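Local coordinates for DNA damage response protein Rtt109, putative (Neosartorya fumigata, PDB 5ZB9), which probably transfers acetyl groups from acetyl-CoA to histone lysines, notably on histone H3 in an Asf1-dependent reaction, at residues 133-138 with 318-323; 203-208 with 233-238; 415-420 with 460-465. All coordinates share one frame; numbering follows the deposited sequence.

Contact 1. Residues 133-138 with 318-323; sequences RLMVSL and FLWLVI
L319 O, a backbone carbonyl oxygen, is gripped by two donors from the facing strand, S137 OG at 3.1 Å and L138 N at 3.2 Å. Strands 133-138 and 318-323 run antiparallel within the mixed sheet of this Rtt109-type acetyltransferase, and every residue of the pairing is buried. The serine hydroxyl can join a backbone acceptor because OG stands anti to its own N (chi1 -174°); it approaches L319 O tilted 22° from the carbonyl plane. The same OG comes within 3.2 Å of W320 CD1, oblique to the indole. M135 meets that carbon too, its SD 3.7 Å from W320 CD1 in a Met-aromatic contact that is again oblique, the two side chains lying side by side. Beyond them, W320 NE1 hydrogen-bonds to the acetyl oxygen of the acetyllysine at position 264. The other face carries L134, V136 and L138 beside I323, L321 and L319, the hydrogen-bonded pairs; the shortest bond of the set runs from L321 N to V136 O at 2.7 Å. Helix 162-177 packs on the L138, L319 and L321 part of this face, with W169 against L138 and I173 against L319. At the far end R133 crosses V322, its CD 3.8 Å from V322 CG1, while its NE bonds to N324 OD1.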
# COMPACT_ATOMS: atom_id res chain seq x y z
N ARG A 133 -7.73 -7.41 -12.60
CA ARG A 133 -7.59 -6.07 -12.03
C ARG A 133 -6.60 -6.05 -10.85
O ARG A 133 -6.60 -6.96 -10.01
CB ARG A 133 -8.96 -5.55 -11.58
CG ARG A 133 -8.96 -4.12 -11.07
CD ARG A 133 -10.36 -3.59 -10.89
NE ARG A 133 -10.95 -3.14 -12.15
CZ ARG A 133 -12.11 -3.58 -12.64
NH1 ARG A 133 -12.82 -4.47 -11.97
NH2 ARG A 133 -12.55 -3.12 -13.80
N LEU A 134 -5.74 -5.04 -10.82
CA LEU A 134 -4.77 -4.87 -9.74
C LEU A 134 -4.92 -3.50 -9.07
O LEU A 134 -5.08 -2.48 -9.75
CB LEU A 134 -3.34 -5.06 -10.24
CG LEU A 134 -2.25 -5.01 -9.17
CD1 LEU A 134 -1.14 -5.97 -9.54
CD2 LEU A 134 -1.68 -3.61 -8.96
N MET A 135 -4.84 -3.48 -7.75
CA MET A 135 -5.00 -2.26 -6.98
C MET A 135 -3.82 -1.98 -6.06
O MET A 135 -3.33 -2.89 -5.37
CB MET A 135 -6.29 -2.32 -6.16
CG MET A 135 -6.47 -1.16 -5.22
SD MET A 135 -8.10 -1.12 -4.46
CE MET A 135 -7.94 -2.39 -3.21
N VAL A 136 -3.34 -0.74 -6.05
CA VAL A 136 -2.41 -0.30 -5.03
C VAL A 136 -3.16 0.59 -4.06
O VAL A 136 -3.88 1.50 -4.48
CB VAL A 136 -1.21 0.47 -5.62
CG1 VAL A 136 -0.27 0.92 -4.50
CG2 VAL A 136 -0.47 -0.40 -6.61
N SER A 137 -3.01 0.32 -2.78
CA SER A 137 -3.80 1.03 -1.79
C SER A 137 -2.99 1.35 -0.54
O SER A 137 -2.01 0.67 -0.22
CB SER A 137 -5.04 0.19 -1.43
OG SER A 137 -5.90 0.91 -0.56
N LEU A 138 -3.41 2.39 0.17
CA LEU A 138 -2.77 2.81 1.41
C LEU A 138 -3.64 3.85 2.10
O LEU A 138 -4.49 4.48 1.47
CB LEU A 138 -1.38 3.40 1.13
CG LEU A 138 -1.33 4.70 0.30
CD1 LEU A 138 -1.48 5.97 1.17
CD2 LEU A 138 -0.07 4.75 -0.53
N PHE A 318 -7.28 8.31 2.11
CA PHE A 318 -7.34 6.95 1.61
C PHE A 318 -7.12 6.95 0.12
O PHE A 318 -7.79 7.67 -0.62
CB PHE A 318 -8.67 6.30 1.97
CG PHE A 318 -8.96 6.31 3.44
CD1 PHE A 318 -8.38 5.38 4.28
CD2 PHE A 318 -9.80 7.27 3.98
CE1 PHE A 318 -8.63 5.39 5.63
CE2 PHE A 318 -10.06 7.28 5.35
CZ PHE A 318 -9.47 6.34 6.17
N LEU A 319 -6.17 6.14 -0.33
CA LEU A 319 -5.75 6.14 -1.71
C LEU A 319 -5.92 4.77 -2.38
O LEU A 319 -5.53 3.75 -1.83
CB LEU A 319 -4.30 6.60 -1.79
CG LEU A 319 -3.74 6.88 -3.17
CD1 LEU A 319 -4.50 8.05 -3.76
CD2 LEU A 319 -2.29 7.24 -3.06
N TRP A 320 -6.52 4.77 -3.57
CA TRP A 320 -6.61 3.55 -4.37
C TRP A 320 -6.14 3.85 -5.77
O TRP A 320 -6.70 4.70 -6.46
CB TRP A 320 -8.05 3.00 -4.40
CG TRP A 320 -8.65 2.87 -3.04
CD1 TRP A 320 -8.55 1.81 -2.19
CD2 TRP A 320 -9.45 3.85 -2.36
NE1 TRP A 320 -9.24 2.06 -1.03
CE2 TRP A 320 -9.79 3.31 -1.11
CE3 TRP A 320 -9.89 5.14 -2.69
CZ2 TRP A 320 -10.57 4.01 -0.18
CZ3 TRP A 320 -10.67 5.83 -1.77
CH2 TRP A 320 -11.00 5.26 -0.53
N LEU A 321 -5.07 3.18 -6.19
CA LEU A 321 -4.66 3.22 -7.57
C LEU A 321 -5.19 1.97 -8.25
O LEU A 321 -4.78 0.86 -7.91
CB LEU A 321 -3.13 3.31 -7.69
CG LEU A 321 -2.59 3.11 -9.11
CD1 LEU A 321 -3.04 4.26 -10.03
CD2 LEU A 321 -1.08 2.99 -9.08
N VAL A 322 -6.13 2.15 -9.18
CA VAL A 322 -6.74 0.98 -9.82
C VAL A 322 -6.24 0.81 -11.25
O VAL A 322 -6.43 1.69 -12.11
CB VAL A 322 -8.28 1.08 -9.82
CG1 VAL A 322 -8.89 -0.16 -10.47
CG2 VAL A 322 -8.81 1.25 -8.40
N ILE A 323 -5.59 -0.32 -11.49
CA ILE A 323 -4.97 -0.63 -12.77
C ILE A 323 -5.76 -1.69 -13.54
O ILE A 323 -5.97 -2.80 -13.05
CB ILE A 323 -3.52 -1.12 -12.58
CG1 ILE A 323 -2.66 0.00 -11.98
CG2 ILE A 323 -2.94 -1.63 -13.90
CD1 ILE A 323 -1.29 -0.45 -11.51

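Contact 2. Residues 203-208 with 233-238; sequences ATAFLI and PRWLNS
A205 and W235 form the tight part of this contact: A205 CB sits over one face of the indole, 3.5 Å from the centroid of the W235 six-membered ring, a CH-pi contact almost on the ring normal. Strand 203-208 and the short strand 235-236 run parallel, as expected of the beta-alpha-beta unit they belong to. A205 N bonds to R234 O at 2.7 Å and A205 O accepts a hydrogen bond from L236 N, so A205 is held by its backbone as well as by its methyl group. One residue back, R234 curls round through bends at chi2 and chi3 until its NH2 lies 2.9 Å from A203 O; this oxygen is in the guanidinium plane, whereas the nitrogen stands above the carbonyl plane. A water accepts from R234 NE and donates to T204 OG1 and P233 O, and E183 is a further partner of the threonine hydroxyl. On the more open side, L236, N237 and S238 are partly exposed, as is I208 of the other segment. There L236 CD1 touches F206 CE2 at 3.7 Å, and N237, centre of an inverse gamma turn, sends ND2 to L207 O at 2.8 Å. W235 packs against helix 162-177, its NE1 hydrogen-bonded to D174 OD1, while strand 317-324 borders 203-208 and helix 214-218 touches L207 and N237.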
# COMPACT_ATOMS: atom_id res chain seq x y z
N ALA A 203 -5.11 3.01 -16.09
CA ALA A 203 -5.20 3.25 -14.65
C ALA A 203 -5.74 4.63 -14.29
O ALA A 203 -5.56 5.60 -15.03
CB ALA A 203 -3.83 3.06 -14.01
N THR A 204 -6.38 4.69 -13.13
CA THR A 204 -6.82 5.95 -12.52
C THR A 204 -6.49 5.89 -11.02
O THR A 204 -6.51 4.81 -10.42
CB THR A 204 -8.34 6.19 -12.74
OG1 THR A 204 -8.64 6.13 -14.14
CG2 THR A 204 -8.79 7.56 -12.19
N ALA A 205 -6.19 7.05 -10.43
CA ALA A 205 -5.94 7.13 -9.00
C ALA A 205 -7.12 7.78 -8.30
O ALA A 205 -7.66 8.78 -8.77
CB ALA A 205 -4.66 7.92 -8.72
N PHE A 206 -7.53 7.19 -7.17
CA PHE A 206 -8.69 7.67 -6.41
C PHE A 206 -8.26 8.09 -5.01
O PHE A 206 -7.52 7.36 -4.33
CB PHE A 206 -9.78 6.60 -6.33
CG PHE A 206 -10.31 6.17 -7.68
CD1 PHE A 206 -9.66 5.19 -8.42
CD2 PHE A 206 -11.47 6.73 -8.19
CE1 PHE A 206 -10.14 4.79 -9.65
CE2 PHE A 206 -11.97 6.33 -9.43
CZ PHE A 206 -11.31 5.36 -10.16
N LEU A 207 -8.72 9.25 -4.57
CA LEU A 207 -8.36 9.77 -3.26
C LEU A 207 -9.58 10.28 -2.52
O LEU A 207 -10.39 11.02 -3.07
CB LEU A 207 -7.32 10.89 -3.39
CG LEU A 207 -6.97 11.56 -2.06
CD1 LEU A 207 -6.19 10.61 -1.17
CD2 LEU A 207 -6.24 12.90 -2.25
N ILE A 208 -9.70 9.88 -1.26
CA ILE A 208 -10.72 10.43 -0.38
C ILE A 208 -10.11 10.89 0.94
O ILE A 208 -9.38 10.14 1.60
CB ILE A 208 -11.83 9.40 -0.10
CG1 ILE A 208 -12.77 9.29 -1.29
CG2 ILE A 208 -12.63 9.80 1.13
CD1 ILE A 208 -13.97 8.41 -1.02
N PRO A 233 -9.44 12.42 -16.62
CA PRO A 233 -8.67 12.73 -15.41
C PRO A 233 -7.94 11.50 -14.89
O PRO A 233 -8.41 10.37 -15.06
CB PRO A 233 -9.74 13.21 -14.42
CG PRO A 233 -11.00 12.53 -14.87
CD PRO A 233 -10.90 12.41 -16.37
N ARG A 234 -6.78 11.72 -14.28
CA ARG A 234 -6.01 10.62 -13.72
C ARG A 234 -6.19 10.57 -12.19
O ARG A 234 -5.94 9.54 -11.57
CB ARG A 234 -4.53 10.75 -14.09
CG ARG A 234 -4.26 11.08 -15.56
CD ARG A 234 -4.87 10.06 -16.53
NE ARG A 234 -4.54 8.67 -16.22
CZ ARG A 234 -3.39 8.09 -16.54
NH1 ARG A 234 -2.46 8.78 -17.18
NH2 ARG A 234 -3.17 6.82 -16.23
N TRP A 235 -6.61 11.69 -11.61
CA TRP A 235 -6.94 11.75 -10.18
C TRP A 235 -8.41 12.09 -9.97
O TRP A 235 -8.92 13.06 -10.54
CB TRP A 235 -6.05 12.76 -9.45
CG TRP A 235 -4.64 12.29 -9.36
CD1 TRP A 235 -3.66 12.46 -10.29
CD2 TRP A 235 -4.06 11.54 -8.29
NE1 TRP A 235 -2.49 11.87 -9.86
CE2 TRP A 235 -2.71 11.30 -8.63
CE3 TRP A 235 -4.54 11.05 -7.07
CZ2 TRP A 235 -1.84 10.59 -7.80
CZ3 TRP A 235 -3.67 10.35 -6.24
CH2 TRP A 235 -2.34 10.12 -6.61
N LEU A 236 -9.09 11.29 -9.17
CA LEU A 236 -10.50 11.50 -8.89
C LEU A 236 -10.74 11.50 -7.40
O LEU A 236 -10.17 10.69 -6.67
CB LEU A 236 -11.35 10.41 -9.55
CG LEU A 236 -11.50 10.48 -11.06
CD1 LEU A 236 -12.28 9.29 -11.57
CD2 LEU A 236 -12.19 11.77 -11.44
N ASN A 237 -11.59 12.41 -6.94
CA ASN A 237 -11.99 12.45 -5.54
C ASN A 237 -13.20 11.56 -5.30
O ASN A 237 -14.31 12.05 -5.09
CB ASN A 237 -12.29 13.90 -5.11
CG ASN A 237 -12.75 14.01 -3.66
OD1 ASN A 237 -13.52 14.91 -3.32
ND2 ASN A 237 -12.30 13.09 -2.81
N SER A 238 -13.00 10.25 -5.32
CA SER A 238 -14.08 9.32 -5.00
C SER A 238 -13.55 7.93 -4.68
O SER A 238 -12.35 7.67 -4.73
CB SER A 238 -15.09 9.25 -6.15
OG SER A 238 -14.43 9.00 -7.38
O HOH W 1 -7.16 7.88 -15.93

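Contact 3. Residues 415-420 with 460-465; sequences GHAVLS and LWVGQR
Different first torsions bring H416 and Q464 together. In the histidine CG lies anti to the carbonyl carbon (chi1 -60°), whereas in the glutamine CG is set between the backbone N and the carbonyl carbon (chi1 63°), with the chain extended beyond it. The two side chains cross at about a right angle, and H416 NE2 donates to Q464 OE1 at 3.0 Å. The bond is well directed from both ends: OE1 lies in the imidazole plane, and NE2 lies in the amide plane on a lone pair of OE1, although the ring and amide planes are turned 59° apart. H416 ND1 bonds to the backbone N of H27, so both ring nitrogens are engaged and the ring's rotation is fixed; this is consistent with a neutral ring carrying its proton on NE2. G463 CA covers the centre of one ring face in a CH-pi contact, 3.8 Å from the H416 centroid, and Q464 N lies over the same face nearer the rim. In the fold, strands 417-419 and 464-467 both pair with strand 22-35, the first parallel and the second antiparallel, and helices 421-432 and 439-457 lie between them in the chain. A417 is backbone hydrogen-bonded to S29, and Q464 to I25. The apolar side of the contact is slighter: V462 CG1 touches H416 CB at 3.8 Å and only just reaches A417 CB at 4.5 Å. A457 of helix 439-457 packs against both V462 and A417, with V453 adding to the cover over V462. Q459 NE2, just past that helix, hydrogen-bonds to H416 O.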
# COMPACT_ATOMS: atom_id res chain seq x y z
N GLY A 415 11.57 -11.91 -2.29
CA GLY A 415 12.70 -11.17 -1.78
C GLY A 415 14.02 -11.91 -1.87
O GLY A 415 14.08 -13.04 -2.35
N HIS A 416 15.08 -11.26 -1.42
CA HIS A 416 16.36 -11.91 -1.20
C HIS A 416 16.21 -13.14 -0.32
O HIS A 416 16.94 -14.11 -0.47
CB HIS A 416 17.35 -10.92 -0.58
CG HIS A 416 17.59 -9.71 -1.42
ND1 HIS A 416 17.15 -8.46 -1.08
CD2 HIS A 416 18.23 -9.57 -2.61
CE1 HIS A 416 17.50 -7.59 -2.02
NE2 HIS A 416 18.16 -8.24 -2.96
N ALA A 417 15.25 -13.08 0.60
CA ALA A 417 14.94 -14.21 1.47
C ALA A 417 13.44 -14.43 1.56
O ALA A 417 12.68 -13.52 1.89
CB ALA A 417 15.52 -13.99 2.85
N VAL A 418 13.01 -15.65 1.26
CA VAL A 418 11.64 -16.04 1.48
C VAL A 418 11.55 -16.77 2.81
O VAL A 418 12.08 -17.86 2.96
CB VAL A 418 11.12 -16.94 0.36
CG1 VAL A 418 9.69 -17.36 0.64
CG2 VAL A 418 11.23 -16.21 -0.99
N LEU A 419 10.90 -16.14 3.78
CA LEU A 419 10.78 -16.71 5.12
C LEU A 419 9.42 -17.33 5.35
O LEU A 419 8.44 -16.96 4.70
CB LEU A 419 11.04 -15.65 6.18
CG LEU A 419 12.37 -14.93 6.02
CD1 LEU A 419 12.52 -13.83 7.07
CD2 LEU A 419 13.51 -15.94 6.11
N SER A 420 9.37 -18.28 6.27
CA SER A 420 8.10 -18.80 6.75
C SER A 420 7.34 -17.66 7.41
O SER A 420 7.93 -16.65 7.82
CB SER A 420 8.32 -19.94 7.74
OG SER A 420 8.90 -19.46 8.95
N LEU A 460 24.61 -16.40 4.61
CA LEU A 460 25.67 -15.76 5.38
C LEU A 460 25.46 -14.26 5.43
O LEU A 460 25.87 -13.59 6.38
CB LEU A 460 27.05 -16.05 4.78
CG LEU A 460 27.71 -17.41 4.97
CD1 LEU A 460 27.03 -18.48 4.13
CD2 LEU A 460 29.19 -17.30 4.61
N TRP A 461 24.85 -13.75 4.38
CA TRP A 461 24.66 -12.32 4.21
C TRP A 461 23.49 -12.16 3.27
O TRP A 461 23.45 -12.79 2.21
CB TRP A 461 25.93 -11.68 3.67
CG TRP A 461 26.01 -10.19 3.74
CD1 TRP A 461 26.51 -9.44 4.77
CD2 TRP A 461 25.64 -9.26 2.72
NE1 TRP A 461 26.44 -8.10 4.46
CE2 TRP A 461 25.91 -7.96 3.21
CE3 TRP A 461 25.08 -9.39 1.44
CZ2 TRP A 461 25.65 -6.81 2.47
CZ3 TRP A 461 24.83 -8.25 0.71
CH2 TRP A 461 25.11 -6.98 1.22
N VAL A 462 22.51 -11.35 3.66
CA VAL A 462 21.31 -11.15 2.86
C VAL A 462 21.29 -9.77 2.22
O VAL A 462 21.64 -8.77 2.86
CB VAL A 462 20.04 -11.35 3.71
CG1 VAL A 462 18.78 -10.94 2.95
CG2 VAL A 462 19.94 -12.80 4.18
N GLY A 463 20.90 -9.70 0.95
CA GLY A 463 20.67 -8.43 0.30
C GLY A 463 21.64 -8.14 -0.82
O GLY A 463 22.28 -9.04 -1.37
N GLN A 464 21.74 -6.87 -1.18
CA GLN A 464 22.71 -6.45 -2.18
C GLN A 464 22.92 -4.96 -2.08
O GLN A 464 22.11 -4.24 -1.50
CB GLN A 464 22.26 -6.82 -3.60
CG GLN A 464 20.98 -6.15 -4.05
CD GLN A 464 20.50 -6.70 -5.39
OE1 GLN A 464 19.66 -7.59 -5.44
NE2 GLN A 464 21.02 -6.15 -6.48
N ARG A 465 24.02 -4.50 -2.65
CA ARG A 465 24.34 -3.09 -2.65
C ARG A 465 23.96 -2.50 -3.99
O ARG A 465 24.10 -3.15 -5.03
CB ARG A 465 25.82 -2.88 -2.34
CG ARG A 465 26.25 -3.46 -1.02
CD ARG A 465 27.36 -2.64 -0.41
NE ARG A 465 28.11 -3.38 0.60
CZ ARG A 465 27.70 -3.57 1.85
NH1 ARG A 465 26.53 -3.09 2.26
NH2 ARG A 465 28.46 -4.25 2.70

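In the fold
Contacts 1 and 2 are adjoining parts of one sheet, with centres about 10 Å apart; strand 318-323 is flanked by 133-138 and 203-208, and W320 O lies 2.7 Å from F206 N in a probable hydrogen bond. Along the chain contact 2 is nested within the loop that contact 1 closes. Both lie near the CoA site known from another structure of this protein; CoA is not bound in this model. The side chains of L138 and W168 are about 7 Å apart, as are those of W235 and R171. Contact 3 comes later in the chain and reaches the same sheet far from that site, its centre about 27 Å from that of contact 1 and about 36 Å from that of contact 2.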